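Local coordinates for protein tyrosinase (Aspergillus oryzae, PDB 3W6W) that probably oxidises monophenols and diphenols to quinones at a pair of copper ions, held here as a proenzyme that still carries its C-terminal domain, at residues 487-492 and 511-516; 39-44 and 180-185; 323-328 and 538-543. All coordinates share one frame; numbering follows the deposited sequence. Where two conformers were deposited one is given.

Contact 1. Residues 487-492 and 511-516; sequences PFQINI and VGSVFN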
ATOM      1  N   PRO A 487     -15.703  -3.036 -17.103  1.00 14.74           N
ATOM      2  CA  PRO A 487     -14.307  -2.955 -17.530  1.00 14.19           C
ATOM      3  C   PRO A 487     -13.708  -4.337 -17.692  1.00 14.79           C
ATOM      4  O   PRO A 487     -14.202  -5.320 -17.127  1.00 15.69           O
ATOM      5  CB  PRO A 487     -13.627  -2.238 -16.356  1.00 13.48           C
ATOM      6  CG  PRO A 487     -14.484  -2.584 -15.184  1.00 14.03           C
ATOM      7  CD  PRO A 487     -15.886  -2.581 -15.716  1.00 14.52           C
ATOM      8  N   PHE A 488     -12.647  -4.407 -18.483  1.00 11.89           N
ATOM      9  CA  PHE A 488     -11.873  -5.634 -18.615  1.00 11.86           C
ATOM     10  C   PHE A 488     -10.478  -5.280 -19.109  1.00 11.21           C
ATOM     11  O   PHE A 488     -10.241  -4.173 -19.581  1.00 11.04           O
ATOM     12  CB  PHE A 488     -12.559  -6.679 -19.526  1.00 13.20           C
ATOM     13  CG  PHE A 488     -12.902  -6.181 -20.907  1.00 13.34           C
ATOM     14  CD1 PHE A 488     -11.948  -6.152 -21.917  1.00 13.34           C
ATOM     15  CD2 PHE A 488     -14.194  -5.777 -21.208  1.00 13.58           C
ATOM     16  CE1 PHE A 488     -12.263  -5.696 -23.185  1.00 13.68           C
ATOM     17  CE2 PHE A 488     -14.521  -5.335 -22.481  1.00 13.73           C
ATOM     18  CZ  PHE A 488     -13.561  -5.302 -23.472  1.00 13.82           C
ATOM     19  N   GLN A 489      -9.565  -6.237 -19.014  1.00 14.38           N
ATOM     20  CA  GLN A 489      -8.201  -6.024 -19.454  1.00 13.44           C
ATOM     21  C   GLN A 489      -7.817  -7.126 -20.427  1.00 14.08           C
ATOM     22  O   GLN A 489      -8.063  -8.310 -20.169  1.00 14.78           O
ATOM     23  CB  GLN A 489      -7.260  -5.997 -18.250  1.00 12.58           C
ATOM     24  CG  GLN A 489      -5.807  -5.821 -18.607  1.00 11.72           C
ATOM     25  CD  GLN A 489      -4.960  -5.613 -17.384  1.00 11.23           C
ATOM     26  OE1 GLN A 489      -5.401  -5.000 -16.414  1.00 11.33           O
ATOM     27  NE2 GLN A 489      -3.739  -6.116 -17.413  1.00 10.93           N
ATOM     28  N   ILE A 490      -7.250  -6.727 -21.560  1.00 10.93           N
ATOM     29  CA  ILE A 490      -6.823  -7.677 -22.576  1.00 11.47           C
ATOM     30  C   ILE A 490      -5.329  -7.875 -22.395  1.00 11.09           C
ATOM     31  O   ILE A 490      -4.553  -6.930 -22.533  1.00 10.86           O
ATOM     32  CB  ILE A 490      -7.096  -7.145 -23.988  1.00 12.40           C
ATOM     33  CG1 ILE A 490      -8.593  -6.870 -24.197  1.00 14.05           C
ATOM     34  CG2 ILE A 490      -6.603  -8.153 -25.041  1.00 12.53           C
ATOM     35  CD1 ILE A 490      -8.868  -5.994 -25.400  1.00 14.50           C
ATOM     36  N   ASN A 491      -4.927  -9.095 -22.052  1.00 12.76           N
ATOM     37  CA  ASN A 491      -3.511  -9.417 -21.890  1.00 11.93           C
ATOM     38  C   ASN A 491      -3.014 -10.283 -23.015  1.00 12.24           C
ATOM     39  O   ASN A 491      -3.689 -11.240 -23.413  1.00 12.97           O
ATOM     40  CB  ASN A 491      -3.264 -10.109 -20.551  1.00 11.70           C
ATOM     41  CG  ASN A 491      -3.475  -9.188 -19.395  1.00 11.34           C
ATOM     42  OD1 ASN A 491      -3.266  -7.986 -19.525  1.00 10.86           O
ATOM     43  ND2 ASN A 491      -3.881  -9.738 -18.257  1.00 11.72           N
ATOM     44  N   ILE A 492      -1.831  -9.943 -23.520  1.00 12.91           N
ATOM     45  CA  ILE A 492      -1.237 -10.686 -24.625  0.58 13.20           C
ATOM     46  C   ILE A 492       0.034 -11.386 -24.164  1.00 12.97           C
ATOM     47  O   ILE A 492       0.811 -10.832 -23.368  1.00 12.72           O
ATOM     48  CB  ILE A 492      -0.978  -9.761 -25.835  0.58 13.40           C
ATOM     49  CG1 ILE A 492      -2.316  -9.264 -26.382  0.58 14.13           C
ATOM     50  CG2 ILE A 492      -0.199 -10.484 -26.934  0.58 13.69           C
ATOM     51  CD1 ILE A 492      -2.220  -7.980 -27.163  0.58 14.30           C
ATOM     52  N   VAL A 511       3.383 -10.125 -22.550  1.00 13.17           N
ATOM     53  CA  VAL A 511       3.920  -9.143 -23.488  1.00 13.24           C
ATOM     54  C   VAL A 511       3.386  -7.736 -23.192  1.00 13.04           C
ATOM     55  O   VAL A 511       4.143  -6.766 -23.176  1.00 13.06           O
ATOM     56  CB  VAL A 511       3.576  -9.534 -24.940  1.00 13.69           C
ATOM     57  CG1 VAL A 511       4.017  -8.445 -25.923  1.00 13.92           C
ATOM     58  CG2 VAL A 511       4.202 -10.878 -25.288  1.00 14.31           C
ATOM     59  N   GLY A 512       2.082  -7.614 -22.972  1.00 11.86           N
ATOM     60  CA  GLY A 512       1.500  -6.307 -22.702  1.00 11.35           C
ATOM     61  C   GLY A 512      -0.002  -6.358 -22.527  1.00 11.41           C
ATOM     62  O   GLY A 512      -0.636  -7.399 -22.750  1.00 11.74           O
ATOM     63  N   SER A 513      -0.576  -5.220 -22.148  1.00 11.57           N
ATOM     64  CA  SER A 513      -2.006  -5.135 -21.855  1.00 11.79           C
ATOM     65  C   SER A 513      -2.674  -3.921 -22.488  1.00 12.19           C
ATOM     66  O   SER A 513      -2.034  -2.896 -22.757  1.00 12.14           O
ATOM     67  CB  SER A 513      -2.225  -5.074 -20.337  1.00 11.37           C
ATOM     68  OG  SER A 513      -1.836  -3.810 -19.808  1.00 11.05           O
ATOM     69  N   VAL A 514      -3.981  -4.061 -22.701  1.00 10.50           N
ATOM     70  CA  VAL A 514      -4.859  -2.996 -23.157  1.00 11.18           C
ATOM     71  C   VAL A 514      -6.022  -2.966 -22.177  1.00 11.06           C
ATOM     72  O   VAL A 514      -6.680  -3.981 -21.959  1.00 11.47           O
ATOM     73  CB  VAL A 514      -5.382  -3.316 -24.577  1.00 12.64           C
ATOM     74  CG1 VAL A 514      -6.556  -2.427 -24.942  1.00 13.83           C
ATOM     75  CG2 VAL A 514      -4.251  -3.199 -25.595  1.00 12.59           C
ATOM     76  N   PHE A 515      -6.269  -1.812 -21.565  1.00 10.30           N
ATOM     77  CA  PHE A 515      -7.358  -1.695 -20.613  1.00 10.21           C
ATOM     78  C   PHE A 515      -8.596  -1.049 -21.203  1.00 10.85           C
ATOM     79  O   PHE A 515      -8.538   0.021 -21.800  1.00 11.02           O
ATOM     80  CB  PHE A 515      -6.936  -0.887 -19.372  1.00 10.00           C
ATOM     81  CG  PHE A 515      -7.981  -0.854 -18.298  1.00 10.19           C
ATOM     82  CD1 PHE A 515      -8.353  -2.015 -17.639  1.00 10.31           C
ATOM     83  CD2 PHE A 515      -8.573   0.345 -17.925  1.00 10.35           C
ATOM     84  CE1 PHE A 515      -9.320  -1.996 -16.640  1.00 10.61           C
ATOM     85  CE2 PHE A 515      -9.523   0.383 -16.911  1.00 10.67           C
ATOM     86  CZ  PHE A 515      -9.906  -0.790 -16.264  1.00 10.80           C
ATOM     87  N   ASN A 516      -9.731  -1.712 -21.022  1.00 13.47           N
ATOM     88  CA  ASN A 516     -10.997  -1.114 -21.393  1.00 13.98           C
ATOM     89  C   ASN A 516     -11.522  -0.251 -20.255  1.00 13.44           C
ATOM     90  O   ASN A 516     -12.140  -0.751 -19.311  1.00 13.54           O
ATOM     91  CB  ASN A 516     -12.018  -2.190 -21.743  1.00 14.90           C
ATOM     92  CG  ASN A 516     -13.350  -1.603 -22.094  1.00 15.26           C
ATOM     93  OD1 ASN A 516     -13.416  -0.550 -22.720  1.00 15.20           O
ATOM     94  ND2 ASN A 516     -14.422  -2.250 -21.663  1.00 15.68           N
TER
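A classic beta bulge marks one end of this antiparallel pairing between strands 488-494 and 510-516 of the C-terminal domain: V511 and G512 both stand opposite I492. The carbonyl O of I492 takes a firm bond from V511 N (2.8 Å) and a weak one from G512 N; V511 is the extra residue that bulges, and the regular pairing continues from G512. I490 and V514 then form a hydrogen-bonded pair, with I490 N to V514 O at 2.8 Å and their beta-branched side chains 4.2 Å apart, CB to CB. On this face I490 packs on Y478, and I492 on L474 and I476 of strand 470-479. Here too N516 CB sits over the centre of the F488 ring, a CH-pi contact of 3.8 Å, and the N516 amide is turned 44° from the ring while its ND2 bonds to R480 O. On the other face Q489, extended with CG anti to the backbone N (178°), gives an NE2 hydrogen to an in-plane lone pair of N491 OD1 (2.9 Å), with S513 CB 3.2 Å from N491 OD1. F515 meets F342 edge-to-face. The pair therefore presents a mostly apolar face to strand 470-479, and on the other Q489 OE1 bonds to N337 ND2 and S513 OG to E267.

Contact 2. Residues 39-44 and 180-185; sequences NRIQLT and KVLVPG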
ATOM      1  N   ASN A  39      10.991  30.198  -2.130  1.00 14.62           N
ATOM      2  CA  ASN A  39      10.154  30.751  -1.079  1.00 14.65           C
ATOM      3  C   ASN A  39       9.014  29.802  -0.629  1.00 14.53           C
ATOM      4  O   ASN A  39       8.367  30.065   0.376  1.00 14.49           O
ATOM      5  CB  ASN A  39       9.624  32.139  -1.474  1.00 14.44           C
ATOM      6  CG  ASN A  39       8.791  32.117  -2.753  1.00 14.05           C
ATOM      7  OD1 ASN A  39       8.125  31.131  -3.076  1.00 13.94           O
ATOM      8  ND2 ASN A  39       8.816  33.227  -3.484  1.00 13.75           N
ATOM      9  N   ARG A  40       8.759  28.723  -1.377  1.00 14.66           N
ATOM     10  CA  ARG A  40       7.714  27.753  -1.021  1.00 14.46           C
ATOM     11  C   ARG A  40       6.290  28.331  -1.059  1.00 14.31           C
ATOM     12  O   ARG A  40       5.354  27.721  -0.543  1.00 14.08           O
ATOM     13  CB  ARG A  40       7.989  27.106   0.351  1.00 14.36           C
ATOM     14  CG  ARG A  40       7.500  25.663   0.487  1.00 13.84           C
ATOM     15  CD  ARG A  40       7.749  25.151   1.897  1.00 13.64           C
ATOM     16  NE  ARG A  40       7.384  23.747   2.063  1.00 12.93           N
ATOM     17  CZ  ARG A  40       8.264  22.742   2.075  1.00 12.44           C
ATOM     18  NH1 ARG A  40       9.559  22.971   1.904  1.00 12.71           N
ATOM     19  NH2 ARG A  40       7.833  21.500   2.248  1.00 11.65           N
ATOM     20  N   ILE A  41       6.124  29.490  -1.686  1.00 11.96           N
ATOM     21  CA  ILE A  41       4.816  30.140  -1.670  1.00 11.36           C
ATOM     22  C   ILE A  41       3.791  29.431  -2.567  1.00 10.65           C
ATOM     23  O   ILE A  41       2.669  29.193  -2.137  1.00 10.15           O
ATOM     24  CB  ILE A  41       4.915  31.643  -1.981  1.00 11.61           C
ATOM     25  CG1 ILE A  41       5.638  32.363  -0.831  1.00 12.42           C
ATOM     26  CG2 ILE A  41       3.519  32.229  -2.190  1.00 11.78           C
ATOM     27  CD1 ILE A  41       5.926  33.821  -1.098  1.00 13.37           C
ATOM     28  N   GLN A  42       4.174  29.055  -3.784  1.00 11.77           N
ATOM     29  CA  GLN A  42       3.255  28.342  -4.673  0.55 10.78           C
ATOM     30  C   GLN A  42       2.805  27.010  -4.073  1.00 10.55           C
ATOM     31  O   GLN A  42       1.638  26.638  -4.175  1.00  9.80           O
ATOM     32  CB  GLN A  42       3.888  28.125  -6.049  0.55 10.43           C
ATOM     33  CG  GLN A  42       4.127  29.413  -6.830  0.55 10.33           C
ATOM     34  CD  GLN A  42       4.656  29.149  -8.227  0.55  9.87           C
ATOM     35  OE1 GLN A  42       4.474  28.062  -8.773  0.55  9.34           O
ATOM     36  NE2 GLN A  42       5.330  30.137  -8.806  0.55 10.05           N
ATOM     37  N   LEU A  43       3.727  26.286  -3.437  1.00 10.83           N
ATOM     38  CA  LEU A  43       3.342  25.006  -2.849  1.00 10.37           C
ATOM     39  C   LEU A  43       2.314  25.251  -1.746  1.00 10.39           C
ATOM     40  O   LEU A  43       1.303  24.549  -1.659  1.00  9.68           O
ATOM     41  CB  LEU A  43       4.560  24.253  -2.308  1.00 10.76           C
ATOM     42  CG  LEU A  43       4.290  22.973  -1.498  1.00 10.21           C
ATOM     43  CD1 LEU A  43       3.578  21.883  -2.336  1.00  9.02           C
ATOM     44  CD2 LEU A  43       5.596  22.436  -0.921  1.00 10.35           C
ATOM     45  N   THR A  44       2.573  26.256  -0.918  1.00 10.82           N
ATOM     46  CA  THR A  44       1.660  26.586   0.152  1.00 10.60           C
ATOM     47  C   THR A  44       0.286  26.968  -0.406  1.00  9.82           C
ATOM     48  O   THR A  44      -0.750  26.498   0.082  1.00  9.38           O
ATOM     49  CB  THR A  44       2.219  27.730   1.011  1.00 11.18           C
ATOM     50  OG1 THR A  44       3.453  27.305   1.600  1.00 11.80           O
ATOM     51  CG2 THR A  44       1.243  28.095   2.110  1.00 10.83           C
ATOM     52  N   LYS A 180       4.543  19.895   4.356  1.00 13.80           N
ATOM     53  CA  LYS A 180       4.842  21.116   5.095  1.00 14.16           C
ATOM     54  C   LYS A 180       4.568  22.342   4.244  1.00 14.19           C
ATOM     55  O   LYS A 180       4.969  22.419   3.088  1.00 14.27           O
ATOM     56  CB  LYS A 180       6.306  21.114   5.541  1.00 19.23           C
ATOM     57  CG  LYS A 180       6.604  20.206   6.728  1.00 18.83           C
ATOM     58  CD  LYS A 180       8.096  20.133   6.973  1.00 19.14           C
ATOM     59  CE  LYS A 180       8.438  19.182   8.121  1.00 18.67           C
ATOM     60  NZ  LYS A 180       8.335  19.799   9.460  1.00 18.81           N
ATOM     61  N   VAL A 181       3.878  23.302   4.840  1.00 13.87           N
ATOM     62  CA  VAL A 181       3.546  24.552   4.167  1.00 13.36           C
ATOM     63  C   VAL A 181       3.952  25.725   5.052  1.00 13.52           C
ATOM     64  O   VAL A 181       4.157  25.568   6.261  1.00 13.74           O
ATOM     65  CB  VAL A 181       2.034  24.642   3.840  1.00 12.53           C
ATOM     66  CG1 VAL A 181       1.612  23.495   2.926  1.00 12.03           C
ATOM     67  CG2 VAL A 181       1.204  24.682   5.108  1.00 12.58           C
ATOM     68  N   LEU A 182       4.093  26.894   4.439  1.00 14.21           N
ATOM     69  CA  LEU A 182       4.408  28.114   5.176  1.00 14.66           C
ATOM     70  C   LEU A 182       3.270  28.535   6.096  1.00 14.83           C
ATOM     71  O   LEU A 182       2.094  28.234   5.833  1.00 14.48           O
ATOM     72  CB  LEU A 182       4.685  29.263   4.208  1.00 14.72           C
ATOM     73  CG  LEU A 182       5.816  29.076   3.200  1.00 14.64           C
ATOM     74  CD1 LEU A 182       5.797  30.235   2.204  1.00 14.86           C
ATOM     75  CD2 LEU A 182       7.165  28.982   3.921  1.00 15.15           C
ATOM     76  N   VAL A 183       3.639  29.214   7.173  1.00 19.12           N
ATOM     77  CA  VAL A 183       2.713  29.982   7.988  1.00 19.10           C
ATOM     78  C   VAL A 183       2.919  31.437   7.583  1.00 19.86           C
ATOM     79  O   VAL A 183       3.966  32.018   7.855  1.00 20.45           O
ATOM     80  CB  VAL A 183       3.034  29.825   9.476  1.00 19.72           C
ATOM     81  CG1 VAL A 183       2.191  30.790  10.310  1.00 20.70           C
ATOM     82  CG2 VAL A 183       2.829  28.384   9.907  1.00 19.13           C
ATOM     83  N   PRO A 184       1.925  32.034   6.909  1.00 25.43           N
ATOM     84  CA  PRO A 184       2.090  33.341   6.258  1.00 26.07           C
ATOM     85  C   PRO A 184       2.738  34.439   7.104  1.00 27.24           C
ATOM     86  O   PRO A 184       3.694  35.065   6.639  1.00 27.58           O
ATOM     87  CB  PRO A 184       0.657  33.708   5.877  1.00 26.15           C
ATOM     88  CG  PRO A 184       0.042  32.380   5.578  1.00 25.11           C
ATOM     89  CD  PRO A 184       0.606  31.446   6.617  1.00 24.89           C
ATOM     90  N   GLY A 185       2.258  34.653   8.325  1.00 31.73           N
ATOM     91  CA  GLY A 185       2.765  35.741   9.151  1.00 32.97           C
ATOM     92  C   GLY A 185       4.043  35.459   9.930  1.00 33.22           C
ATOM     93  O   GLY A 185       4.400  36.218  10.840  1.00 34.31           O
TER
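The guanidinium of R40 receives the carbonyl oxygen of K180 at its edge, in its own plane, while the two donors reach that oxygen from a single face of the K180 peptide. R40 grips side-on, with NE at 2.9 Å and NH2 at 3.1 Å from K180 O. NE stands well above the carbonyl plane, 51° out of it, and so is not on a lone pair. The chain extended from CG to NE gives arginine the length to carry its flat head to a strand backbone. R40 is also the N-cap residue of helix 41-55, and N39 begins the turn before it: N39 OD1 accepts from I41 N at 2.9 Å in an Asx turn, a role for which asparagine's short amide is well suited. This helix start lies against strand 178-182, which forms a two-stranded antiparallel sheet with 190-194. T44, one turn into the helix, links the two elements. With OG1 beside its own backbone N (chi1 -62°), the hydroxyl donates back to R40 O and accepts from L182 N at 2.9 Å, the latter nearly straight (167°). T44 N reaches R40 O from the opposite face of that carbonyl. The branched end of L182 packs against the helix start: CD1 meets I41 CG1 at 3.7 Å, and CD2 lies near R40 CB at 4.1 Å. I41 also packs on W138 of helix 132-144.

Contact 3. Residues 323-328 and 538-543; sequences KNWMNL and LSVSQL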
ATOM      1  N   LYS A 323      -0.421   0.558 -37.803  1.00 34.38           N
ATOM      2  CA  LYS A 323       0.626   1.498 -37.403  1.00 34.01           C
ATOM      3  C   LYS A 323       0.031   2.784 -36.846  1.00 33.82           C
ATOM      4  O   LYS A 323       0.664   3.481 -36.051  1.00 33.62           O
ATOM      5  CB  LYS A 323       1.549   1.825 -38.580  1.00 34.79           C
ATOM      6  CG  LYS A 323       0.840   2.498 -39.744  1.00 35.34           C
ATOM      7  CD  LYS A 323       1.336   1.969 -41.078  1.00 36.61           C
ATOM      8  CE  LYS A 323       1.342   0.445 -41.093  1.00 37.13           C
ATOM      9  NZ  LYS A 323       0.058  -0.148 -40.608  1.00 36.78           N
ATOM     10  N   ASN A 324      -1.193   3.090 -37.268  1.00 26.99           N
ATOM     11  CA  ASN A 324      -1.880   4.295 -36.835  1.00 26.85           C
ATOM     12  C   ASN A 324      -2.875   4.037 -35.703  1.00 26.62           C
ATOM     13  O   ASN A 324      -3.735   4.872 -35.433  1.00 26.49           O
ATOM     14  CB  ASN A 324      -2.591   4.959 -38.016  1.00 26.98           C
ATOM     15  CG  ASN A 324      -1.626   5.607 -38.994  1.00 27.19           C
ATOM     16  OD1 ASN A 324      -0.407   5.465 -38.876  1.00 27.26           O
ATOM     17  ND2 ASN A 324      -2.167   6.328 -39.960  1.00 27.41           N
ATOM     18  N   TRP A 325      -2.763   2.888 -35.036  1.00 17.76           N
ATOM     19  CA  TRP A 325      -3.689   2.568 -33.945  1.00 17.58           C
ATOM     20  C   TRP A 325      -3.152   2.953 -32.563  1.00 17.28           C
ATOM     21  O   TRP A 325      -3.837   2.774 -31.552  1.00 17.12           O
ATOM     22  CB  TRP A 325      -4.091   1.082 -33.963  1.00 17.69           C
ATOM     23  CG  TRP A 325      -4.995   0.696 -35.089  1.00 17.87           C
ATOM     24  CD1 TRP A 325      -5.358   1.468 -36.152  1.00 17.94           C
ATOM     25  CD2 TRP A 325      -5.653  -0.563 -35.263  1.00 18.00           C
ATOM     26  NE1 TRP A 325      -6.198   0.766 -36.981  1.00 18.07           N
ATOM     27  CE2 TRP A 325      -6.395  -0.486 -36.459  1.00 18.12           C
ATOM     28  CE3 TRP A 325      -5.692  -1.744 -34.522  1.00 18.01           C
ATOM     29  CZ2 TRP A 325      -7.167  -1.545 -36.928  1.00 18.65           C
ATOM     30  CZ3 TRP A 325      -6.451  -2.798 -34.995  1.00 18.18           C
ATOM     31  CH2 TRP A 325      -7.179  -2.691 -36.179  1.00 18.57           C
ATOM     32  N   MET A 326      -1.918   3.456 -32.502  1.00 18.15           N
ATOM     33  CA  MET A 326      -1.385   3.981 -31.240  1.00 17.80           C
ATOM     34  C   MET A 326      -1.990   5.352 -30.999  1.00 17.67           C
ATOM     35  O   MET A 326      -1.698   6.306 -31.715  1.00 17.75           O
ATOM     36  CB  MET A 326       0.141   4.086 -31.265  1.00 17.70           C
ATOM     37  CG  MET A 326       0.767   4.577 -29.961  1.00 17.31           C
ATOM     38  SD  MET A 326       0.688   3.359 -28.633  1.00 17.03           S
ATOM     39  CE  MET A 326       1.909   2.165 -29.195  1.00 17.07           C
ATOM     40  N   ASN A 327      -2.840   5.449 -29.990  1.00 11.60           N
ATOM     41  CA  ASN A 327      -3.581   6.684 -29.767  1.00 11.42           C
ATOM     42  C   ASN A 327      -3.513   7.167 -28.321  1.00 11.04           C
ATOM     43  O   ASN A 327      -3.193   6.409 -27.400  1.00 10.98           O
ATOM     44  CB  ASN A 327      -5.043   6.542 -30.230  1.00 11.50           C
ATOM     45  CG  ASN A 327      -5.806   5.509 -29.431  1.00 11.45           C
ATOM     46  OD1 ASN A 327      -6.343   5.806 -28.371  1.00 11.13           O
ATOM     47  ND2 ASN A 327      -5.847   4.279 -29.934  1.00 11.73           N
ATOM     48  N   LEU A 328      -3.831   8.446 -28.148  1.00 11.05           N
ATOM     49  CA  LEU A 328      -3.720   9.122 -26.865  1.00 10.65           C
ATOM     50  C   LEU A 328      -4.628   8.486 -25.829  1.00 10.34           C
ATOM     51  O   LEU A 328      -4.245   8.298 -24.681  1.00 10.09           O
ATOM     52  CB  LEU A 328      -4.132  10.571 -27.050  1.00 10.38           C
ATOM     53  CG  LEU A 328      -4.128  11.441 -25.792  1.00  9.85           C
ATOM     54  CD1 LEU A 328      -2.714  11.733 -25.346  1.00 10.01           C
ATOM     55  CD2 LEU A 328      -4.891  12.736 -26.084  1.00  9.62           C
ATOM     56  N   LEU A 538     -16.365  -0.031 -32.489  1.00 19.81           N
ATOM     57  CA  LEU A 538     -15.123  -0.698 -32.099  1.00 19.57           C
ATOM     58  C   LEU A 538     -14.110   0.294 -31.538  1.00 19.47           C
ATOM     59  O   LEU A 538     -14.231   1.499 -31.764  1.00 19.62           O
ATOM     60  CB  LEU A 538     -14.508  -1.426 -33.299  1.00 19.71           C
ATOM     61  CG  LEU A 538     -15.383  -2.529 -33.902  1.00 19.75           C
ATOM     62  CD1 LEU A 538     -14.758  -3.112 -35.164  1.00 19.85           C
ATOM     63  CD2 LEU A 538     -15.583  -3.606 -32.858  1.00 19.32           C
ATOM     64  N   SER A 539     -13.121  -0.233 -30.813  1.00 16.45           N
ATOM     65  CA  SER A 539     -12.031   0.546 -30.226  1.00 16.34           C
ATOM     66  C   SER A 539     -10.701  -0.087 -30.607  1.00 16.24           C
ATOM     67  O   SER A 539     -10.612  -1.303 -30.782  1.00 16.03           O
ATOM     68  CB  SER A 539     -12.160   0.583 -28.704  1.00 15.99           C
ATOM     69  OG  SER A 539     -13.319   1.286 -28.298  1.00 15.91           O
ATOM     70  N   VAL A 540      -9.662   0.730 -30.749  1.00 14.33           N
ATOM     71  CA  VAL A 540      -8.352   0.184 -31.095  1.00 14.10           C
ATOM     72  C   VAL A 540      -7.244   0.667 -30.170  1.00 13.83           C
ATOM     73  O   VAL A 540      -7.318   1.749 -29.561  1.00 13.87           O
ATOM     74  CB  VAL A 540      -7.942   0.496 -32.546  1.00 14.29           C
ATOM     75  CG1 VAL A 540      -8.832  -0.244 -33.536  1.00 14.49           C
ATOM     76  CG2 VAL A 540      -7.958   1.998 -32.809  1.00 14.47           C
ATOM     77  N   SER A 541      -6.223  -0.174 -30.055  1.00 14.58           N
ATOM     78  CA  SER A 541      -4.979   0.176 -29.396  1.00 14.23           C
ATOM     79  C   SER A 541      -3.841  -0.560 -30.095  1.00 13.64           C
ATOM     80  O   SER A 541      -4.053  -1.371 -30.996  1.00 13.58           O
ATOM     81  CB  SER A 541      -5.030  -0.187 -27.908  1.00 14.06           C
ATOM     82  OG  SER A 541      -3.884   0.299 -27.216  1.00 13.78           O
ATOM     83  N   GLN A 542      -2.624  -0.265 -29.662  1.00 17.40           N
ATOM     84  CA  GLN A 542      -1.425  -0.836 -30.251  1.00 16.94           C
ATOM     85  C   GLN A 542      -0.395  -1.040 -29.154  1.00 16.61           C
ATOM     86  O   GLN A 542      -0.273  -0.204 -28.263  1.00 16.63           O
ATOM     87  CB  GLN A 542      -0.858   0.117 -31.296  1.00 16.98           C
ATOM     88  CG  GLN A 542       0.267  -0.460 -32.143  1.00 16.78           C
ATOM     89  CD  GLN A 542       1.151   0.625 -32.720  1.00 16.80           C
ATOM     90  OE1 GLN A 542       2.161   1.003 -32.124  1.00 16.74           O
ATOM     91  NE2 GLN A 542       0.776   1.139 -33.882  1.00 16.96           N
ATOM     92  N   LEU A 543       0.339  -2.148 -29.221  1.00 14.52           N
ATOM     93  CA  LEU A 543       1.435  -2.406 -28.293  1.00 14.47           C
ATOM     94  C   LEU A 543       2.756  -2.590 -29.021  1.00 14.77           C
ATOM     95  O   LEU A 543       2.787  -3.182 -30.104  1.00 14.93           O
ATOM     96  CB  LEU A 543       1.165  -3.666 -27.471  1.00 14.44           C
ATOM     97  CG  LEU A 543       0.017  -3.601 -26.472  1.00 14.29           C
ATOM     98  CD1 LEU A 543      -0.275  -4.982 -25.872  1.00 14.29           C
ATOM     99  CD2 LEU A 543       0.332  -2.591 -25.386  1.00 14.30           C
TER
HETATM  100  O   HOH W   1      -2.429   2.664 -28.213  1.00 18.38           O
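This is a buried contact between domains, in which the loop leading into helix 328-340 of the copper-binding domain lies across strand 538-544 of the C-terminal domain. V540 CG1 rests over the face of the W325 indole, 3.5 Å from the centroid of the six-membered ring and only 9° off its normal, a CH-pi contact for which a compact branched residue is well shaped. S541 O comes to the edge of the same indole, near its plane. Beside this apolar patch, N327 uses one amide nitrogen twice: ND2 gives to V540 O at 3.0 Å and to W325 O at 3.0 Å, standing above both carbonyl planes. A chi1 of 64° sets its CG between backbone N and carbonyl carbon, where ND2 reaches the strand and OD1 the start of the helix. N327 is the N-cap of helix 328-340, which carries the copper ligands H332 and H336, and its OD1 takes the backbone N of A330. Asparagine, both donor and acceptor, suits this double task. A water accepts from Q542 N at 3.3 Å and, weakly, from N327 N. Further along, Q542 extends across M326 at about a right angle, M326 CE lying 3.2 Å from Q542 OE1. Q542 NE2 bonds to P322 O and weakly to K323 O, while M326 packs on M286 and R289 of helix 282-292.

In the fold
From the N terminus, contact 2 comes first: strand 178-182 returns to the start of helix 41-55 and closes a loop of 135 residues, complete before the others begin. Contact 3 then opens at 323-328 and closes only at 538-543, joining the loop before helix 328-340 to strand 538-544; contact 1 is formed within that span, with 18 residues between its neighbouring strands. Contacts 1 and 3 lie on the same side of the chain's centre, about 13 Å apart between centres. They touch where L543 packs on G512 and I492, and strands of both belong to one mixed sheet. Contact 2, its centre about 43 Å from that of contact 1, ties the start of helix 41-55 to a small antiparallel pair of strands on the opposite side of it.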